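PDB 4A39: metallo-carboxypeptidase from Pseudomonas aeruginosa, which probably removes C-terminal residues from peptides or proteins as a zinc-dependent carboxypeptidase of the M14 family, related to mammalian cytosolic carboxypeptidases. Local coordinates for residues R310-I315 and S369-Q374. Numbering follows the deposited sequence.
Sequences RGEFQI and SKRLGQ
E312 and R371 form a salt bridge in which a single guanidinium N-H meets a single carboxylate oxygen, and a water joins the same two groups by a second route. The direct bond from R371 NH2 to E312 OE2 is 3.2 Å long and nearly straight, at 171° about the hydrogen. From the arginine's side the oxygen lies in the guanidinium plane, at its edge. On the glutamate's side the approach is different: NH2 comes from above the carboxylate, 65° out of its plane. The water adds a second link, giving a hydrogen to E312 OE2 at 2.8 Å and accepting one from R371 NE at 2.7 Å. R371 reaches the site by bending its chain at chi2 and chi3, whereas E312 runs extended beyond CG and crosses it almost perpendicularly. The other carboxylate oxygen, OE1, is taken up by R368, near the start of helix 366-383, in a salt bridge and by N357 in a hydrogen bond. Two arginines thus share one buried carboxylate, which should favour its charged form.

Packing adds one close approach: L372 sets its CD1 methyl 3.6 Å from E312 O, a buried carbonyl oxygen without a polar partner. Beyond the contact, L372 also packs on F189 of helix 185-196, while F313 lies against R304 and L307 of helix 294-308. The side chain of L372 is about 8 Å from that of E348, the predicted proton donor/acceptor. The contact therefore lies near the active site, and it joins the loop after helix 294-308, by charge and packing, to helix 366-383, the last helix of the alpha/beta zinc-carboxypeptidase fold.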
loop_
_atom_site.group_PDB
_atom_site.type_symbol
_atom_site.label_atom_id
_atom_site.label_comp_id
_atom_site.label_asym_id
_atom_site.label_seq_id
_atom_site.Cartn_x
_atom_site.Cartn_y
_atom_site.Cartn_z
ATOM N N ARG A 310 -7.348 -1.897 -19.083
ATOM C CA ARG A 310 -8.194 -0.915 -18.410
ATOM C C ARG A 310 -7.512 0.133 -17.526
ATOM O O ARG A 310 -7.952 1.282 -17.481
ATOM C CB ARG A 310 -9.241 -1.639 -17.562
ATOM C CG ARG A 310 -10.187 -2.524 -18.353
ATOM C CD ARG A 310 -11.205 -3.183 -17.438
ATOM N NE ARG A 310 -12.247 -3.875 -18.191
ATOM C CZ ARG A 310 -12.037 -4.939 -18.959
ATOM N NH1 ARG A 310 -10.818 -5.446 -19.082
ATOM N NH2 ARG A 310 -13.052 -5.495 -19.609
ATOM N N GLY A 311 -6.457 -0.248 -16.816
ATOM C CA GLY A 311 -5.821 0.716 -15.934
ATOM C C GLY A 311 -4.346 0.969 -16.150
ATOM O O GLY A 311 -3.769 0.566 -17.156
ATOM N N GLU A 312 -3.735 1.667 -15.198
ATOM C CA GLU A 312 -2.312 1.952 -15.277
ATOM C C GLU A 312 -1.666 0.722 -14.665
ATOM O O GLU A 312 -1.458 0.640 -13.455
ATOM C CB GLU A 312 -1.977 3.209 -14.478
ATOM C CG GLU A 312 -2.794 4.420 -14.903
ATOM C CD GLU A 312 -2.167 5.726 -14.465
ATOM O OE1 GLU A 312 -1.250 6.211 -15.168
ATOM O OE2 GLU A 312 -2.581 6.262 -13.417
ATOM N N PHE A 313 -1.362 -0.240 -15.529
ATOM C CA PHE A 313 -0.801 -1.517 -15.112
ATOM C C PHE A 313 -0.035 -2.124 -16.286
ATOM O O PHE A 313 -0.463 -2.008 -17.433
ATOM C CB PHE A 313 -1.958 -2.440 -14.712
ATOM C CG PHE A 313 -1.532 -3.810 -14.266
ATOM C CD1 PHE A 313 -1.158 -4.040 -12.949
ATOM C CD2 PHE A 313 -1.487 -4.866 -15.174
ATOM C CE1 PHE A 313 -0.737 -5.308 -12.532
ATOM C CE2 PHE A 313 -1.070 -6.132 -14.770
ATOM C CZ PHE A 313 -0.693 -6.354 -13.446
ATOM N N GLN A 314 1.093 -2.765 -16.005
ATOM C CA GLN A 314 1.871 -3.383 -17.072
ATOM C C GLN A 314 2.443 -4.731 -16.652
ATOM O O GLN A 314 2.331 -5.124 -15.489
ATOM C CB GLN A 314 2.967 -2.420 -17.552
ATOM C CG GLN A 314 3.913 -1.930 -16.482
ATOM C CD GLN A 314 5.001 -2.929 -16.177
ATOM O OE1 GLN A 314 5.890 -3.166 -16.996
ATOM N NE2 GLN A 314 4.938 -3.525 -14.998
ATOM N N ILE A 315 3.053 -5.441 -17.596
ATOM C CA ILE A 315 3.584 -6.770 -17.316
ATOM C C ILE A 315 5.101 -6.950 -17.430
ATOM O O ILE A 315 5.690 -7.760 -16.712
ATOM C CB ILE A 315 2.924 -7.804 -18.251
ATOM C CG1 ILE A 315 1.403 -7.721 -18.113
ATOM C CG2 ILE A 315 3.421 -9.213 -17.917
ATOM C CD1 ILE A 315 0.650 -8.483 -19.180
ATOM N N SER A 369 -3.747 5.786 -7.238
ATOM C CA SER A 369 -3.877 4.533 -6.497
ATOM C C SER A 369 -5.366 4.202 -6.382
ATOM O O SER A 369 -5.778 3.058 -6.570
ATOM C CB SER A 369 -3.262 4.677 -5.103
ATOM O OG SER A 369 -1.870 4.949 -5.191
ATOM N N LYS A 370 -6.166 5.220 -6.072
ATOM C CA LYS A 370 -7.613 5.062 -5.959
ATOM C C LYS A 370 -8.186 4.573 -7.284
ATOM O O LYS A 370 -9.045 3.696 -7.313
ATOM C CB LYS A 370 -8.267 6.400 -5.585
ATOM C CG LYS A 370 -7.990 6.846 -4.153
ATOM C CD LYS A 370 -8.640 8.183 -3.818
ATOM C CE LYS A 370 -10.154 8.105 -3.868
ATOM N NZ LYS A 370 -10.748 9.379 -3.368
ATOM N N ARG A 371 -7.697 5.139 -8.383
ATOM C CA ARG A 371 -8.180 4.767 -9.711
ATOM C C ARG A 371 -7.841 3.316 -10.034
ATOM O O ARG A 371 -8.656 2.593 -10.615
ATOM C CB ARG A 371 -7.575 5.692 -10.778
ATOM C CG ARG A 371 -8.394 5.775 -12.061
ATOM C CD ARG A 371 -7.593 5.398 -13.301
ATOM N NE ARG A 371 -6.369 6.185 -13.470
ATOM C CZ ARG A 371 -6.330 7.500 -13.666
ATOM N NH1 ARG A 371 -7.452 8.205 -13.718
ATOM N NH2 ARG A 371 -5.158 8.112 -13.809
ATOM N N LEU A 372 -6.638 2.883 -9.665
ATOM C CA LEU A 372 -6.240 1.506 -9.927
ATOM C C LEU A 372 -7.182 0.565 -9.176
ATOM O O LEU A 372 -7.542 -0.504 -9.680
ATOM C CB LEU A 372 -4.791 1.264 -9.492
ATOM C CG LEU A 372 -4.239 -0.140 -9.773
ATOM C CD1 LEU A 372 -4.116 -0.372 -11.275
ATOM C CD2 LEU A 372 -2.874 -0.282 -9.109
ATOM N N GLY A 373 -7.592 0.969 -7.977
ATOM C CA GLY A 373 -8.504 0.143 -7.203
ATOM C C GLY A 373 -9.813 -0.033 -7.949
ATOM O O GLY A 373 -10.400 -1.119 -7.974
ATOM N N GLN A 374 -10.278 1.043 -8.570
ATOM C CA GLN A 374 -11.522 0.985 -9.318
ATOM C C GLN A 374 -11.370 0.157 -10.594
ATOM O O GLN A 374 -12.299 -0.550 -10.991
ATOM C CB GLN A 374 -11.995 2.404 -9.639
ATOM C CG GLN A 374 -12.294 3.211 -8.382
ATOM C CD GLN A 374 -12.774 4.614 -8.679
ATOM O OE1 GLN A 374 -12.071 5.402 -9.310
ATOM N NE2 GLN A 374 -13.978 4.937 -8.220
HETATM O O HOH W 1 -4.522 4.844 -12.007
#